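Local coordinates for siroheme decarboxylase (PDB 4CH7), which catalyses the decarboxylation of siroheme to didecarboxysiroheme, probably by way of the monodecarboxylated form, in heme d1 biosynthesis, at residues N86-H99 against L305-I317. Sequence-based numbering, arbitrary orientation.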
loop_
_atom_site.group_PDB
_atom_site.type_symbol
_atom_site.label_atom_id
_atom_site.label_comp_id
_atom_site.label_asym_id
_atom_site.label_seq_id
_atom_site.Cartn_x
_atom_site.Cartn_y
_atom_site.Cartn_z
ATOM N N ASN A 86 6.032 -13.921 5.533
ATOM C CA ASN A 86 6.836 -13.251 4.515
ATOM C C ASN A 86 6.861 -14.005 3.188
ATOM O O ASN A 86 6.963 -13.400 2.123
ATOM C CB ASN A 86 8.267 -13.044 5.019
ATOM C CG ASN A 86 8.329 -12.200 6.279
ATOM O OD1 ASN A 86 7.521 -11.295 6.474
ATOM N ND2 ASN A 86 9.297 -12.491 7.140
ATOM N N ALA A 87 6.770 -15.330 3.263
ATOM C CA ALA A 87 6.759 -16.178 2.074
ATOM C C ALA A 87 5.575 -15.878 1.156
ATOM O O ALA A 87 5.672 -16.034 -0.063
ATOM C CB ALA A 87 6.762 -17.647 2.472
ATOM N N CYS A 88 4.461 -15.449 1.743
ATOM C CA CYS A 88 3.283 -15.102 0.959
ATOM C C CYS A 88 3.530 -13.868 0.100
ATOM O O CYS A 88 3.868 -12.803 0.617
ATOM C CB CYS A 88 2.074 -14.874 1.863
ATOM S SG CYS A 88 0.565 -14.458 0.964
ATOM N N PRO A 89 3.361 -14.015 -1.224
ATOM C CA PRO A 89 3.556 -12.937 -2.198
ATOM C C PRO A 89 2.521 -11.832 -2.027
ATOM O O PRO A 89 2.717 -10.731 -2.540
ATOM C CB PRO A 89 3.348 -13.639 -3.545
ATOM C CG PRO A 89 3.574 -15.105 -3.263
ATOM C CD PRO A 89 3.038 -15.295 -1.877
ATOM N N GLY A 90 1.434 -12.127 -1.318
ATOM C CA GLY A 90 0.387 -11.146 -1.085
ATOM C C GLY A 90 0.570 -10.331 0.184
ATOM O O GLY A 90 -0.207 -9.411 0.453
ATOM N N VAL A 91 1.593 -10.670 0.967
ATOM C CA VAL A 91 1.910 -9.918 2.178
ATOM C C VAL A 91 2.905 -8.801 1.867
ATOM O O VAL A 91 4.034 -9.067 1.453
ATOM C CB VAL A 91 2.469 -10.828 3.287
ATOM C CG1 VAL A 91 2.923 -9.997 4.477
ATOM C CG2 VAL A 91 1.416 -11.837 3.714
ATOM N N SER A 92 2.479 -7.554 2.062
ATOM C CA SER A 92 3.307 -6.392 1.739
ATOM C C SER A 92 4.163 -5.960 2.926
ATOM O O SER A 92 5.389 -5.880 2.825
ATOM C CB SER A 92 2.431 -5.227 1.277
ATOM O OG SER A 92 1.490 -4.869 2.273
ATOM N N HIS A 93 3.510 -5.682 4.048
ATOM C CA HIS A 93 4.217 -5.327 5.268
ATOM C C HIS A 93 3.985 -6.401 6.316
ATOM O O HIS A 93 2.902 -6.977 6.382
ATOM C CB HIS A 93 3.731 -3.977 5.794
ATOM C CG HIS A 93 3.733 -2.893 4.762
ATOM N ND1 HIS A 93 4.857 -2.156 4.460
ATOM C CD2 HIS A 93 2.747 -2.425 3.961
ATOM C CE1 HIS A 93 4.563 -1.280 3.515
ATOM N NE2 HIS A 93 3.292 -1.421 3.195
ATOM N N ASN A 94 5.005 -6.678 7.123
ATOM C CA ASN A 94 4.859 -7.588 8.256
ATOM C C ASN A 94 5.620 -7.043 9.456
ATOM O O ASN A 94 6.799 -6.702 9.347
ATOM C CB ASN A 94 5.348 -8.997 7.906
ATOM C CG ASN A 94 5.038 -10.014 8.997
ATOM O OD1 ASN A 94 4.227 -9.761 9.886
ATOM N ND2 ASN A 94 5.679 -11.173 8.924
ATOM N N TYR A 95 4.947 -6.964 10.597
ATOM C CA TYR A 95 5.535 -6.340 11.771
ATOM C C TYR A 95 5.277 -7.122 13.047
ATOM O O TYR A 95 4.223 -7.741 13.214
ATOM C CB TYR A 95 5.000 -4.915 11.931
ATOM C CG TYR A 95 5.518 -3.949 10.895
ATOM C CD1 TYR A 95 6.780 -3.390 11.018
ATOM C CD2 TYR A 95 4.746 -3.591 9.798
ATOM C CE1 TYR A 95 7.264 -2.509 10.079
ATOM C CE2 TYR A 95 5.225 -2.707 8.849
ATOM C CZ TYR A 95 6.486 -2.170 8.995
ATOM O OH TYR A 95 6.972 -1.289 8.057
ATOM N N GLU A 96 6.257 -7.097 13.943
ATOM C CA GLU A 96 6.029 -7.517 15.313
ATOM C C GLU A 96 5.620 -6.284 16.097
ATOM O O GLU A 96 6.296 -5.254 16.042
ATOM C CB GLU A 96 7.283 -8.129 15.925
ATOM C CG GLU A 96 7.138 -8.429 17.409
ATOM C CD GLU A 96 8.394 -9.005 18.014
ATOM O OE1 GLU A 96 9.272 -9.454 17.251
ATOM O OE2 GLU A 96 8.501 -9.011 19.255
ATOM N N ARG A 97 4.507 -6.382 16.816
ATOM C CA ARG A 97 3.991 -5.234 17.548
ATOM C C ARG A 97 3.722 -5.539 19.016
ATOM O O ARG A 97 3.577 -6.697 19.407
ATOM C CB ARG A 97 2.739 -4.676 16.865
ATOM C CG ARG A 97 2.991 -4.191 15.445
ATOM C CD ARG A 97 1.801 -3.449 14.858
ATOM N NE ARG A 97 2.075 -3.003 13.495
ATOM C CZ ARG A 97 2.722 -1.881 13.196
ATOM N NH1 ARG A 97 3.164 -1.090 14.164
ATOM N NH2 ARG A 97 2.932 -1.549 11.930
ATOM N N THR A 98 3.671 -4.483 19.822
ATOM C CA THR A 98 3.401 -4.605 21.249
ATOM C C THR A 98 1.898 -4.676 21.499
ATOM O O THR A 98 1.224 -3.647 21.615
ATOM C CB THR A 98 3.989 -3.419 22.034
ATOM O OG1 THR A 98 3.277 -2.220 21.699
ATOM C CG2 THR A 98 5.461 -3.237 21.700
ATOM N N HIS A 99 1.383 -5.900 21.576
ATOM C CA HIS A 99 -0.044 -6.151 21.761
ATOM C C HIS A 99 -0.239 -7.652 21.948
ATOM O O HIS A 99 0.648 -8.437 21.606
ATOM C CB HIS A 99 -0.832 -5.673 20.537
ATOM C CG HIS A 99 -2.307 -5.549 20.767
ATOM N ND1 HIS A 99 -3.201 -6.547 20.440
ATOM C CD2 HIS A 99 -3.049 -4.533 21.272
ATOM C CE1 HIS A 99 -4.426 -6.156 20.744
ATOM N NE2 HIS A 99 -4.360 -4.937 21.249
ATOM N N LEU A 305 -1.402 1.700 22.008
ATOM C CA LEU A 305 -0.223 1.971 21.196
ATOM C C LEU A 305 0.485 0.670 20.838
ATOM O O LEU A 305 1.098 0.027 21.694
ATOM C CB LEU A 305 0.731 2.920 21.926
ATOM C CG LEU A 305 0.193 4.328 22.188
ATOM C CD1 LEU A 305 1.233 5.201 22.878
ATOM C CD2 LEU A 305 -0.267 4.969 20.894
ATOM N N LEU A 306 0.387 0.283 19.571
ATOM C CA LEU A 306 1.017 -0.941 19.099
ATOM C C LEU A 306 2.350 -0.613 18.435
ATOM O O LEU A 306 2.417 -0.395 17.223
ATOM C CB LEU A 306 0.095 -1.696 18.132
ATOM C CG LEU A 306 -1.128 -2.411 18.722
ATOM C CD1 LEU A 306 -2.228 -1.436 19.116
ATOM C CD2 LEU A 306 -1.664 -3.447 17.750
ATOM N N PHE A 307 3.407 -0.576 19.240
ATOM C CA PHE A 307 4.732 -0.209 18.754
ATOM C C PHE A 307 5.332 -1.271 17.841
ATOM O O PHE A 307 5.262 -2.463 18.132
ATOM C CB PHE A 307 5.678 0.052 19.929
ATOM C CG PHE A 307 5.328 1.273 20.732
ATOM C CD1 PHE A 307 5.847 2.512 20.390
ATOM C CD2 PHE A 307 4.488 1.180 21.835
ATOM C CE1 PHE A 307 5.530 3.644 21.127
ATOM C CE2 PHE A 307 4.167 2.307 22.578
ATOM C CZ PHE A 307 4.689 3.541 22.222
ATOM N N SER A 308 5.922 -0.824 16.737
ATOM C CA SER A 308 6.648 -1.713 15.839
ATOM C C SER A 308 8.025 -2.016 16.424
ATOM O O SER A 308 8.882 -1.137 16.490
ATOM C CB SER A 308 6.783 -1.075 14.454
ATOM O OG SER A 308 7.829 -1.673 13.709
ATOM N N THR A 309 8.227 -3.255 16.864
ATOM C CA THR A 309 9.498 -3.650 17.468
ATOM C C THR A 309 10.345 -4.490 16.514
ATOM O O THR A 309 11.512 -4.773 16.794
ATOM C CB THR A 309 9.290 -4.401 18.799
ATOM O OG1 THR A 309 8.390 -5.499 18.603
ATOM C CG2 THR A 309 8.710 -3.463 19.847
ATOM N N ARG A 310 9.746 -4.878 15.390
ATOM C CA ARG A 310 10.451 -5.595 14.327
ATOM C C ARG A 310 9.792 -5.373 12.969
ATOM O O ARG A 310 8.568 -5.258 12.874
ATOM C CB ARG A 310 10.516 -7.101 14.613
ATOM C CG ARG A 310 11.695 -7.543 15.461
ATOM C CD ARG A 310 12.096 -8.985 15.176
ATOM N NE ARG A 310 12.708 -9.134 13.857
ATOM C CZ ARG A 310 13.389 -10.206 13.464
ATOM N NH1 ARG A 310 13.548 -11.232 14.288
ATOM N NH2 ARG A 310 13.909 -10.254 12.245
ATOM N N GLU A 311 10.609 -5.308 11.922
ATOM C CA GLU A 311 10.101 -5.267 10.555
ATOM C C GLU A 311 10.599 -6.489 9.792
ATOM O O GLU A 311 11.771 -6.565 9.419
ATOM C CB GLU A 311 10.528 -3.983 9.837
ATOM C CG GLU A 311 10.011 -3.878 8.403
ATOM C CD GLU A 311 10.114 -2.471 7.844
ATOM O OE1 GLU A 311 11.203 -1.869 7.932
ATOM O OE2 GLU A 311 9.097 -1.967 7.325
ATOM N N PHE A 312 9.704 -7.445 9.571
ATOM C CA PHE A 312 10.063 -8.685 8.898
ATOM C C PHE A 312 10.037 -8.530 7.389
ATOM O O PHE A 312 10.708 -9.273 6.668
ATOM C CB PHE A 312 9.110 -9.806 9.310
ATOM C CG PHE A 312 9.198 -10.167 10.760
ATOM C CD1 PHE A 312 10.313 -10.829 11.252
ATOM C CD2 PHE A 312 8.168 -9.851 11.632
ATOM C CE1 PHE A 312 10.404 -11.166 12.588
ATOM C CE2 PHE A 312 8.249 -10.186 12.970
ATOM C CZ PHE A 312 9.373 -10.842 13.448
ATOM N N LYS A 313 9.264 -7.559 6.916
ATOM C CA LYS A 313 9.045 -7.402 5.489
ATOM C C LYS A 313 8.407 -6.059 5.167
ATOM O O LYS A 313 7.425 -5.657 5.795
ATOM C CB LYS A 313 8.151 -8.534 4.981
ATOM C CG LYS A 313 8.013 -8.612 3.471
ATOM C CD LYS A 313 7.176 -9.819 3.090
ATOM C CE LYS A 313 7.115 -10.000 1.588
ATOM N NZ LYS A 313 6.310 -11.193 1.220
ATOM N N LYS A 314 8.980 -5.364 4.192
ATOM C CA LYS A 314 8.367 -4.166 3.643
ATOM C C LYS A 314 8.681 -4.092 2.161
ATOM O O LYS A 314 9.614 -3.407 1.741
ATOM C CB LYS A 314 8.863 -2.904 4.344
ATOM C CG LYS A 314 8.122 -1.647 3.911
ATOM C CD LYS A 314 8.763 -0.393 4.466
ATOM C CE LYS A 314 7.808 0.785 4.374
ATOM N NZ LYS A 314 7.228 0.943 3.013
ATOM N N VAL A 315 7.906 -4.827 1.375
ATOM C CA VAL A 315 7.996 -4.757 -0.071
ATOM C C VAL A 315 6.646 -4.267 -0.555
ATOM O O VAL A 315 5.714 -4.127 0.237
ATOM C CB VAL A 315 8.278 -6.141 -0.681
ATOM C CG1 VAL A 315 9.469 -6.788 0.003
ATOM C CG2 VAL A 315 7.057 -7.037 -0.553
ATOM N N ARG A 316 6.537 -3.989 -1.846
ATOM C CA ARG A 316 5.224 -3.780 -2.427
ATOM C C ARG A 316 4.941 -4.898 -3.413
ATOM O O ARG A 316 5.813 -5.311 -4.178
ATOM C CB ARG A 316 5.105 -2.415 -3.094
ATOM C CG ARG A 316 6.101 -2.181 -4.197
ATOM C CD ARG A 316 5.777 -0.910 -4.943
ATOM N NE ARG A 316 6.993 -0.267 -5.414
ATOM C CZ ARG A 316 7.024 0.697 -6.325
ATOM N NH1 ARG A 316 5.899 1.129 -6.880
ATOM N NH2 ARG A 316 8.184 1.220 -6.682
ATOM N N ILE A 317 3.712 -5.391 -3.371
ATOM C CA ILE A 317 3.310 -6.537 -4.166
ATOM C C ILE A 317 3.331 -6.238 -5.659
ATOM O O ILE A 317 3.134 -5.097 -6.083
ATOM C CB ILE A 317 1.896 -6.997 -3.777
ATOM C CG1 ILE A 317 0.900 -5.842 -3.922
ATOM C CG2 ILE A 317 1.880 -7.514 -2.347
ATOM C CD1 ILE A 317 -0.535 -6.236 -3.660
#
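Strand 91-97 and the strand through 305-311 and 313-314 pair antiparallel, with Asn94 and Glu96 each facing two residues in a classic beta bulge. At one bulge Phe312 N bonds to Asn94 O and Asn94 N to Lys313 O. At the other, Thr309 N reaches Glu96 O at 2.9 Å and Glu96 N bonds to Arg310 O.

His93, Tyr95 and Arg97 share a sheet face with Ser308, Glu311 and Lys314. Tyr95 and Glu311 run side by side, and Tyr95 OH is placed as donor to Glu311 OE2, though the modelled 2.3 Å is too short to trust as an exact length. The chain of Lys314 follows His93: Lys314 CG sits 3.3 Å from His93 ND1, at the ring edge. Arg97, extended from CG to NE, lies roughly perpendicular to Leu306 and sends NH1 to Leu306 O (3.2 Å). Beyond the strand end, Thr98 OG1 accepts a bond from Phe307 N.

On the other face Lys313 is fully extended, with CG anti to the backbone N (chi1 -171°). It runs alongside Asn86 in the opposite direction. Its NZ bonds to Asn86 O, at a doubtfully short 2.5 Å, and weakly to Val91 O. Asn94 ND2 bonds to Asn86 OD1 nearly straight (167°), tying helix 75-87 to the strand. The Phe312 ring lies against Glu96 CB, and Phe312 CE1 sits over the centre of one face of the Arg310 guanidinium. Glu96 OE2 forms a salt bridge with Arg75.

The pairing joins the two AsnC-like ligand-binding domains within one eight-stranded barrel. His93 is an inferred active-site residue. Its ND1 is buried here without a modelled polar partner, while Lys314, Tyr95 and Glu311 give this face a mixed polar and charged surface around it.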